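Local coordinates for protein pyruvate kinase (Pyrobaculum aerophilum, PDB 3QTG) that catalyses the last step of glycolysis, the interconversion of phosphoenolpyruvate and ADP with pyruvate and ATP, using a divalent metal cation, at residues 62-67 against 75-80; 132-137 against 159-164; 197-202 against 413-418. All blocks are in the same frame, centred on the assembly; numbering follows the deposited sequence.

Interaction 1: residues 62-67 against 75-80; sequences EAVRSY and LAVIVD
Arg65 of the helix reaches back over Val77 to grip the backbone of Leu75, and its course shows how a long side chain can serve a strand that its own root faces away from. CB points away from 75-80, and CG stands beside the backbone N. A bend at the second torsion (chi2 -52°) then turns the chain back, so that CG and CD serve as spacers and the flat end arrives at the strand. NE links CD to the flat group and has its own hydrogen bond outside the two segments. Arg65 CZ lies 3.7 Å from Val77 CG2. Arg65 NH1 donates to Leu75 O at 2.8 Å with an N-H...O angle of 151°; the oxygen lies at the guanidinium edge, close to the group's plane, while the donor is tilted somewhat from the carbonyl plane. Arg65 NH2 rests 3.4 Å from Val77 CG2, the methyl standing over one face, toward the rim. Outside the two segments NH1 forms a salt bridge with Glu68 and NH2 another with Asp198, so charge as well as the backbone bond probably holds the guanidinium in place. Shortening Arg65 to an alanine would probably leave Leu75 O without this donor and Glu68 and Asp198 without their common cation.

Beside this polar grip runs an apolar seam. Val64 CG1 meets Val77 CG2 at 3.9 Å, and Leu75 CD1 comes obliquely to the Tyr67 ring, 3.6 Å from Tyr67 CD2; the tyrosine hydroxyl is hydrogen-bonded to Asp40. This is the helix-on-strand packing of a beta-alpha-beta crossover in a TIM barrel: helix 54-71 connects the neighbouring parallel strands 44-48 and 76-80 and lies against their outer side, with Val64 and Val77 both also touching Val45.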
loop_
_atom_site.group_PDB
_atom_site.type_symbol
_atom_site.label_atom_id
_atom_site.label_comp_id
_atom_site.label_asym_id
_atom_site.label_seq_id
_atom_site.Cartn_x
_atom_site.Cartn_y
_atom_site.Cartn_z
ATOM N N GLU A 62 14.543 -2.717 -49.914
ATOM C CA GLU A 62 15.271 -3.901 -50.424
ATOM C C GLU A 62 16.595 -4.159 -49.691
ATOM O O GLU A 62 16.920 -5.296 -49.370
ATOM C CB GLU A 62 15.517 -3.795 -51.944
ATOM C CG GLU A 62 14.372 -4.318 -52.819
ATOM C CD GLU A 62 14.449 -3.798 -54.253
ATOM O OE1 GLU A 62 14.556 -2.567 -54.433
ATOM O OE2 GLU A 62 14.398 -4.611 -55.209
ATOM N N ALA A 63 17.360 -3.103 -49.441
ATOM C CA ALA A 63 18.607 -3.219 -48.683
ATOM C C ALA A 63 18.355 -3.656 -47.224
ATOM O O ALA A 63 19.140 -4.414 -46.631
ATOM C CB ALA A 63 19.363 -1.896 -48.717
ATOM N N VAL A 64 17.249 -3.174 -46.661
ATOM C CA VAL A 64 16.845 -3.545 -45.301
ATOM C C VAL A 64 16.493 -5.038 -45.235
ATOM O O VAL A 64 16.992 -5.758 -44.366
ATOM C CB VAL A 64 15.667 -2.646 -44.816
ATOM C CG1 VAL A 64 14.908 -3.267 -43.615
ATOM C CG2 VAL A 64 16.184 -1.237 -44.514
ATOM N N ARG A 65 15.660 -5.488 -46.178
ATOM C CA ARG A 65 15.165 -6.878 -46.208
ATOM C C ARG A 65 16.265 -7.866 -46.568
ATOM O O ARG A 65 16.246 -9.023 -46.129
ATOM C CB ARG A 65 13.991 -7.026 -47.179
ATOM C CG ARG A 65 12.729 -6.289 -46.739
ATOM C CD ARG A 65 12.323 -6.641 -45.285
ATOM N NE ARG A 65 11.118 -5.902 -44.921
ATOM C CZ ARG A 65 10.761 -5.554 -43.687
ATOM N NH1 ARG A 65 11.516 -5.858 -42.630
ATOM N NH2 ARG A 65 9.632 -4.884 -43.517
ATOM N N SER A 66 17.224 -7.383 -47.350
ATOM C CA SER A 66 18.398 -8.160 -47.727
ATOM C C SER A 66 19.272 -8.412 -46.490
ATOM O O SER A 66 19.729 -9.525 -46.251
ATOM C CB SER A 66 19.168 -7.424 -48.833
ATOM O OG SER A 66 20.404 -8.053 -49.098
ATOM N N TYR A 67 19.472 -7.364 -45.697
ATOM C CA TYR A 67 20.228 -7.451 -44.445
ATOM C C TYR A 67 19.529 -8.383 -43.461
ATOM O O TYR A 67 20.165 -9.228 -42.826
ATOM C CB TYR A 67 20.384 -6.057 -43.824
ATOM C CG TYR A 67 20.782 -6.127 -42.363
ATOM C CD1 TYR A 67 22.126 -6.188 -41.996
ATOM C CD2 TYR A 67 19.814 -6.166 -41.354
ATOM C CE1 TYR A 67 22.493 -6.268 -40.668
ATOM C CE2 TYR A 67 20.169 -6.257 -40.022
ATOM C CZ TYR A 67 21.503 -6.305 -39.686
ATOM O OH TYR A 67 21.874 -6.415 -38.384
ATOM N N LEU A 75 13.423 -6.614 -38.840
ATOM C CA LEU A 75 13.520 -5.180 -38.627
ATOM C C LEU A 75 12.204 -4.584 -39.032
ATOM O O LEU A 75 11.599 -5.024 -40.001
ATOM C CB LEU A 75 14.659 -4.567 -39.459
ATOM C CG LEU A 75 16.116 -4.893 -39.100
ATOM C CD1 LEU A 75 17.065 -4.190 -40.069
ATOM C CD2 LEU A 75 16.484 -4.540 -37.652
ATOM N N ALA A 76 11.741 -3.606 -38.276
ATOM C CA ALA A 76 10.539 -2.866 -38.637
ATOM C C ALA A 76 10.874 -1.827 -39.697
ATOM O O ALA A 76 11.883 -1.114 -39.586
ATOM C CB ALA A 76 9.932 -2.182 -37.410
ATOM N N VAL A 77 10.013 -1.738 -40.708
ATOM C CA VAL A 77 10.043 -0.630 -41.660
ATOM C C VAL A 77 8.872 0.295 -41.395
ATOM O O VAL A 77 7.706 -0.123 -41.427
ATOM C CB VAL A 77 10.018 -1.130 -43.138
ATOM C CG1 VAL A 77 9.836 0.039 -44.116
ATOM C CG2 VAL A 77 11.279 -1.885 -43.445
ATOM N N ILE A 78 9.205 1.561 -41.144
ATOM C CA ILE A 78 8.257 2.629 -40.909
ATOM C C ILE A 78 8.292 3.622 -42.097
ATOM O O ILE A 78 9.357 4.091 -42.517
ATOM C CB ILE A 78 8.624 3.388 -39.603
ATOM C CG1 ILE A 78 8.746 2.414 -38.421
ATOM C CG2 ILE A 78 7.620 4.516 -39.315
ATOM C CD1 ILE A 78 9.735 2.848 -37.337
ATOM N N VAL A 79 7.131 3.949 -42.642
ATOM C CA VAL A 79 7.084 5.038 -43.607
ATOM C C VAL A 79 6.340 6.188 -42.949
ATOM O O VAL A 79 5.294 5.992 -42.349
ATOM C CB VAL A 79 6.478 4.628 -45.000
ATOM C CG1 VAL A 79 7.313 3.497 -45.658
ATOM C CG2 VAL A 79 5.000 4.224 -44.880
ATOM N N ASP A 80 6.905 7.382 -43.063
ATOM C CA ASP A 80 6.330 8.566 -42.447
ATOM C C ASP A 80 5.674 9.469 -43.500
ATOM O O ASP A 80 6.335 9.976 -44.407
ATOM C CB ASP A 80 7.407 9.306 -41.646
ATOM C CG ASP A 80 6.821 10.252 -40.620
ATOM O OD1 ASP A 80 5.664 10.697 -40.824
ATOM O OD2 ASP A 80 7.502 10.549 -39.594
#

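Interaction 2: residues 132-137 against 159-164; sequences ILMLDG and GVITGG
Met134 and Ile161 meet through the ends of their side chains, and Leu135 leans both of its methyls on the backbone of Val160. The methionine sets out toward 159-161 with CG beside the backbone N, then bends at both later torsions (chi2 -136°), which swings CE round to the isoleucine. Met134 CE is modelled too near Ile161 CD1 for two carbons, so the closeness of this pair is doubtful in detail. Ile161 supplies its longer branch: CG1 stands beside the backbone N and carries CD1 across to the methionine, although its CB does not itself aim at 132-137.

Leu135 works differently. Its backbone is in the left-handed region (phi 62°), as is that of Asp136, and Gly137 N bonds back to Met134 O at 3.2 Å, closing a tight turn between the antiparallel strands 131-134 and 139-146. These strands belong to the small beta domain that pyruvate kinases carry inserted in the TIM barrel after its third strand, and that forms a lid over the active site. No hydrogen bond crosses between the two segments, which lie in different sheets: 131-134 in a mixed sheet, 159-161 paired with 94-96. Van der Waals contacts bridge them, side chain to side chain and side chain to backbone.

At the turn, an off-rotamer second torsion (chi2 28°) turns the leucine fork so that both methyls face the backbone, with Leu135 CD2 3.8 Å and Leu135 CD1 3.9 Å from Val160 O. Gly159 has a backbone on which a CB would come close to the same CD2. Leu135 also lies about 5 Å, side chain to side chain, from Lys165, which probably binds ATP, and Gly164 O accepts a hydrogen bond from Arg87, another probable ATP ligand.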
loop_
_atom_site.group_PDB
_atom_site.type_symbol
_atom_site.label_atom_id
_atom_site.label_comp_id
_atom_site.label_asym_id
_atom_site.label_seq_id
_atom_site.Cartn_x
_atom_site.Cartn_y
_atom_site.Cartn_z
ATOM N N ILE A 132 3.158 34.080 -36.817
ATOM C CA ILE A 132 3.239 33.288 -38.019
ATOM C C ILE A 132 4.690 32.845 -38.195
ATOM O O ILE A 132 5.597 33.651 -38.057
ATOM C CB ILE A 132 2.769 34.118 -39.232
ATOM C CG1 ILE A 132 1.253 34.353 -39.155
ATOM C CG2 ILE A 132 3.165 33.443 -40.553
ATOM C CD1 ILE A 132 0.835 35.502 -40.003
ATOM N N LEU A 133 4.900 31.572 -38.499
ATOM C CA LEU A 133 6.247 31.012 -38.584
ATOM C C LEU A 133 6.581 30.522 -39.976
ATOM O O LEU A 133 5.880 29.701 -40.548
ATOM C CB LEU A 133 6.417 29.842 -37.601
ATOM C CG LEU A 133 6.108 30.096 -36.128
ATOM C CD1 LEU A 133 6.081 28.747 -35.374
ATOM C CD2 LEU A 133 7.160 31.058 -35.565
ATOM N N MET A 134 7.697 31.006 -40.483
ATOM C CA MET A 134 8.154 30.688 -41.806
ATOM C C MET A 134 9.627 30.383 -41.688
ATOM O O MET A 134 10.275 30.795 -40.726
ATOM C CB MET A 134 7.957 31.893 -42.714
ATOM C CG MET A 134 6.557 32.488 -42.605
ATOM S SD MET A 134 5.867 32.884 -44.195
ATOM C CE MET A 134 5.904 34.647 -44.091
ATOM N N LEU A 135 10.162 29.678 -42.672
ATOM C CA LEU A 135 11.579 29.363 -42.689
ATOM C C LEU A 135 11.886 28.501 -41.454
ATOM O O LEU A 135 12.832 28.767 -40.709
ATOM C CB LEU A 135 12.403 30.667 -42.744
ATOM C CG LEU A 135 12.585 31.397 -44.097
ATOM C CD1 LEU A 135 11.444 31.191 -45.098
ATOM C CD2 LEU A 135 12.891 32.892 -43.926
ATOM N N ASP A 136 11.037 27.491 -41.233
ATOM C CA ASP A 136 11.163 26.545 -40.102
ATOM C C ASP A 136 11.029 27.157 -38.680
ATOM O O ASP A 136 11.246 26.469 -37.674
ATOM C CB ASP A 136 12.459 25.707 -40.228
ATOM C CG ASP A 136 12.268 24.448 -41.078
ATOM O OD1 ASP A 136 12.364 23.330 -40.521
ATOM O OD2 ASP A 136 12.013 24.573 -42.296
ATOM N N GLY A 137 10.664 28.435 -38.605
ATOM C CA GLY A 137 10.578 29.150 -37.334
ATOM C C GLY A 137 11.569 30.296 -37.234
ATOM O O GLY A 137 11.569 31.020 -36.225
ATOM N N GLY A 159 14.299 38.688 -43.847
ATOM C CA GLY A 159 14.134 37.370 -44.428
ATOM C C GLY A 159 13.610 37.443 -45.845
ATOM O O GLY A 159 13.181 38.498 -46.313
ATOM N N VAL A 160 13.674 36.313 -46.537
ATOM C CA VAL A 160 13.237 36.230 -47.918
ATOM C C VAL A 160 12.164 35.145 -47.960
ATOM O O VAL A 160 12.423 34.007 -47.575
ATOM C CB VAL A 160 14.410 35.882 -48.858
ATOM C CG1 VAL A 160 13.959 35.789 -50.301
ATOM C CG2 VAL A 160 15.519 36.924 -48.716
ATOM N N ILE A 161 10.956 35.525 -48.369
ATOM C CA ILE A 161 9.854 34.573 -48.536
ATOM C C ILE A 161 9.811 34.096 -49.978
ATOM O O ILE A 161 9.792 34.897 -50.916
ATOM C CB ILE A 161 8.486 35.151 -48.082
ATOM C CG1 ILE A 161 8.524 35.477 -46.583
ATOM C CG2 ILE A 161 7.375 34.142 -48.338
ATOM C CD1 ILE A 161 7.449 36.444 -46.116
ATOM N N THR A 162 9.828 32.778 -50.130
ATOM C CA THR A 162 9.839 32.114 -51.424
ATOM C C THR A 162 8.522 31.318 -51.589
ATOM O O THR A 162 7.972 30.806 -50.603
ATOM C CB THR A 162 11.120 31.187 -51.542
ATOM O OG1 THR A 162 12.286 32.014 -51.551
ATOM C CG2 THR A 162 11.150 30.405 -52.808
ATOM N N GLY A 163 8.036 31.228 -52.832
ATOM C CA GLY A 163 6.905 30.377 -53.176
ATOM C C GLY A 163 7.169 28.924 -52.824
ATOM O O GLY A 163 8.279 28.415 -52.995
ATOM N N GLY A 164 6.163 28.253 -52.300
ATOM C CA GLY A 164 6.323 26.859 -51.957
ATOM C C GLY A 164 6.808 26.611 -50.544
ATOM O O GLY A 164 6.774 25.482 -50.092
#

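Interaction 3: residues 197-202 against 413-418; sequences IDYVAI and SIVWAL
A CH-pi contact between Tyr199 and Ile414 joins two domains: the tyrosine begins barrel strand 199-202, and the isoleucine belongs to a loop of the C-terminal alpha/beta domain. Ile414 CD1 stands over one face of the Tyr199 ring, 3.8 Å from its centroid and 18° off the normal, displaced toward the rim. The two side chains approach from opposite directions. Ile414 CG1 lies 3.6 Å from Tyr199 OH, at the phenol end of the ring. The first torsion of Ile414 (chi1 64°) places CG1 between the backbone N and the carbonyl carbon, and from there CD1 reaches over the ring. Val415 CG2 adds a looser touch, 4.2 Å from Tyr199 OH. That hydroxyl is hydrogen-bonded to Ser411 O near the end of helix 406-412, a polar tie that helps hold the phenol against the isoleucine.

Both partners are buried, and the loop sits at the N-terminal end of the barrel strands, opposite the end that carries the active site. Ile414 also packs on Ala76 of strand 76-80, its carbonyl O bonds to Tyr249 of strand 249-253, and Lys18 of strand 18-22 gathers the carbonyl oxygens of Ser413, Val415 and Leu418.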
loop_
_atom_site.group_PDB
_atom_site.type_symbol
_atom_site.label_atom_id
_atom_site.label_comp_id
_atom_site.label_asym_id
_atom_site.label_seq_id
_atom_site.Cartn_x
_atom_site.Cartn_y
_atom_site.Cartn_z
ATOM N N ILE A 197 5.918 -3.175 -45.601
ATOM C CA ILE A 197 5.774 -1.983 -44.765
ATOM C C ILE A 197 5.005 -2.267 -43.457
ATOM O O ILE A 197 3.824 -2.645 -43.472
ATOM C CB ILE A 197 5.123 -0.820 -45.524
ATOM C CG1 ILE A 197 5.942 -0.474 -46.777
ATOM C CG2 ILE A 197 5.022 0.392 -44.632
ATOM C CD1 ILE A 197 5.336 0.607 -47.582
ATOM N N ASP A 198 5.687 -2.052 -42.339
ATOM C CA ASP A 198 5.215 -2.512 -41.039
ATOM C C ASP A 198 4.449 -1.426 -40.284
ATOM O O ASP A 198 3.505 -1.723 -39.566
ATOM C CB ASP A 198 6.408 -3.047 -40.235
ATOM C CG ASP A 198 7.223 -4.104 -41.029
ATOM O OD1 ASP A 198 6.613 -5.100 -41.501
ATOM O OD2 ASP A 198 8.459 -3.940 -41.187
ATOM N N TYR A 199 4.841 -0.174 -40.473
ATOM C CA TYR A 199 4.195 0.958 -39.802
ATOM C C TYR A 199 4.035 2.108 -40.764
ATOM O O TYR A 199 4.923 2.369 -41.570
ATOM C CB TYR A 199 5.052 1.448 -38.632
ATOM C CG TYR A 199 5.109 0.499 -37.456
ATOM C CD1 TYR A 199 4.293 0.700 -36.334
ATOM C CD2 TYR A 199 5.981 -0.598 -37.458
ATOM C CE1 TYR A 199 4.344 -0.177 -35.251
ATOM C CE2 TYR A 199 6.034 -1.470 -36.393
ATOM C CZ TYR A 199 5.212 -1.255 -35.294
ATOM O OH TYR A 199 5.279 -2.113 -34.223
ATOM N N VAL A 200 2.905 2.795 -40.654
ATOM C CA VAL A 200 2.636 4.028 -41.386
ATOM C C VAL A 200 2.423 5.126 -40.356
ATOM O O VAL A 200 1.510 5.038 -39.532
ATOM C CB VAL A 200 1.343 3.907 -42.254
ATOM C CG1 VAL A 200 0.834 5.281 -42.710
ATOM C CG2 VAL A 200 1.569 2.992 -43.431
ATOM N N ALA A 201 3.257 6.154 -40.403
ATOM C CA ALA A 201 3.163 7.224 -39.429
ATOM C C ALA A 201 2.379 8.431 -39.992
ATOM O O ALA A 201 2.699 8.940 -41.061
ATOM C CB ALA A 201 4.554 7.611 -38.928
ATOM N N ILE A 202 1.325 8.830 -39.280
ATOM C CA ILE A 202 0.400 9.896 -39.693
ATOM C C ILE A 202 0.861 11.224 -39.113
ATOM O O ILE A 202 1.102 11.323 -37.902
ATOM C CB ILE A 202 -1.017 9.679 -39.125
ATOM C CG1 ILE A 202 -1.599 8.361 -39.577
ATOM C CG2 ILE A 202 -1.970 10.810 -39.555
ATOM C CD1 ILE A 202 -2.944 8.106 -38.941
ATOM N N SER A 413 9.541 -5.851 -33.451
ATOM C CA SER A 413 10.917 -5.386 -33.382
ATOM C C SER A 413 11.112 -4.032 -32.675
ATOM O O SER A 413 12.170 -3.775 -32.096
ATOM C CB SER A 413 11.457 -5.299 -34.799
ATOM O OG SER A 413 12.869 -5.282 -34.745
ATOM N N ILE A 414 10.090 -3.175 -32.734
ATOM C CA ILE A 414 10.154 -1.853 -32.118
ATOM C C ILE A 414 9.240 -1.707 -30.887
ATOM O O ILE A 414 8.956 -0.598 -30.437
ATOM C CB ILE A 414 9.972 -0.694 -33.173
ATOM C CG1 ILE A 414 8.577 -0.702 -33.831
ATOM C CG2 ILE A 414 11.070 -0.789 -34.251
ATOM C CD1 ILE A 414 8.183 0.676 -34.371
ATOM N N VAL A 415 8.787 -2.840 -30.351
ATOM C CA VAL A 415 8.028 -2.871 -29.105
ATOM C C VAL A 415 9.011 -3.155 -27.947
ATOM O O VAL A 415 9.923 -3.979 -28.083
ATOM C CB VAL A 415 6.866 -3.929 -29.164
ATOM C CG1 VAL A 415 6.074 -3.946 -27.836
ATOM C CG2 VAL A 415 5.893 -3.621 -30.329
ATOM N N TRP A 416 8.847 -2.438 -26.845
ATOM C CA TRP A 416 9.626 -2.617 -25.598
ATOM C C TRP A 416 9.992 -4.071 -25.250
ATOM O O TRP A 416 9.112 -4.918 -25.110
ATOM C CB TRP A 416 8.841 -2.021 -24.427
ATOM C CG TRP A 416 9.408 -2.353 -23.069
ATOM C CD1 TRP A 416 9.104 -3.449 -22.292
ATOM C CD2 TRP A 416 10.356 -1.581 -22.318
ATOM N NE1 TRP A 416 9.796 -3.403 -21.127
ATOM C CE2 TRP A 416 10.585 -2.282 -21.106
ATOM C CE3 TRP A 416 11.027 -0.364 -22.548
ATOM C CZ2 TRP A 416 11.466 -1.814 -20.106
ATOM C CZ3 TRP A 416 11.921 0.117 -21.546
ATOM C CH2 TRP A 416 12.118 -0.622 -20.334
ATOM N N ALA A 417 11.290 -4.323 -25.109
ATOM C CA ALA A 417 11.889 -5.582 -24.585
ATOM C C ALA A 417 11.795 -6.800 -25.481
ATOM O O ALA A 417 12.449 -7.815 -25.209
ATOM C CB ALA A 417 11.371 -5.924 -23.147
ATOM N N LEU A 418 10.978 -6.730 -26.530
ATOM C CA LEU A 418 10.677 -7.922 -27.316
ATOM C C LEU A 418 11.813 -8.321 -28.225
ATOM O O LEU A 418 12.394 -7.483 -28.943
ATOM C CB LEU A 418 9.382 -7.777 -28.129
ATOM C CG LEU A 418 8.089 -7.427 -27.380
ATOM C CD1 LEU A 418 6.929 -7.604 -28.322
ATOM C CD2 LEU A 418 7.907 -8.269 -26.102
#

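How the interactions relate
Read from the N terminus, the three contacts follow in series; none nests within or crosses another. Interaction 1 closes after seven residues, the last turn of helix 54-71 and a short loop into strand 76-80. The chain then leaves the barrel for the inserted beta domain, where interaction 2 closes a 21-residue excursion built largely of strand. It returns to the barrel, and interaction 3 closes over 210 residues, bringing the C-terminal domain against the fourth barrel strand. Interactions 1 and 3 adjoin through the neighbouring strands 76-80 and 199-202, where Val77 N lies 2.7 Å from Asp198 OD2, a probable hydrogen bond. Interaction 2 stands apart, its centre about 34 Å from each of theirs.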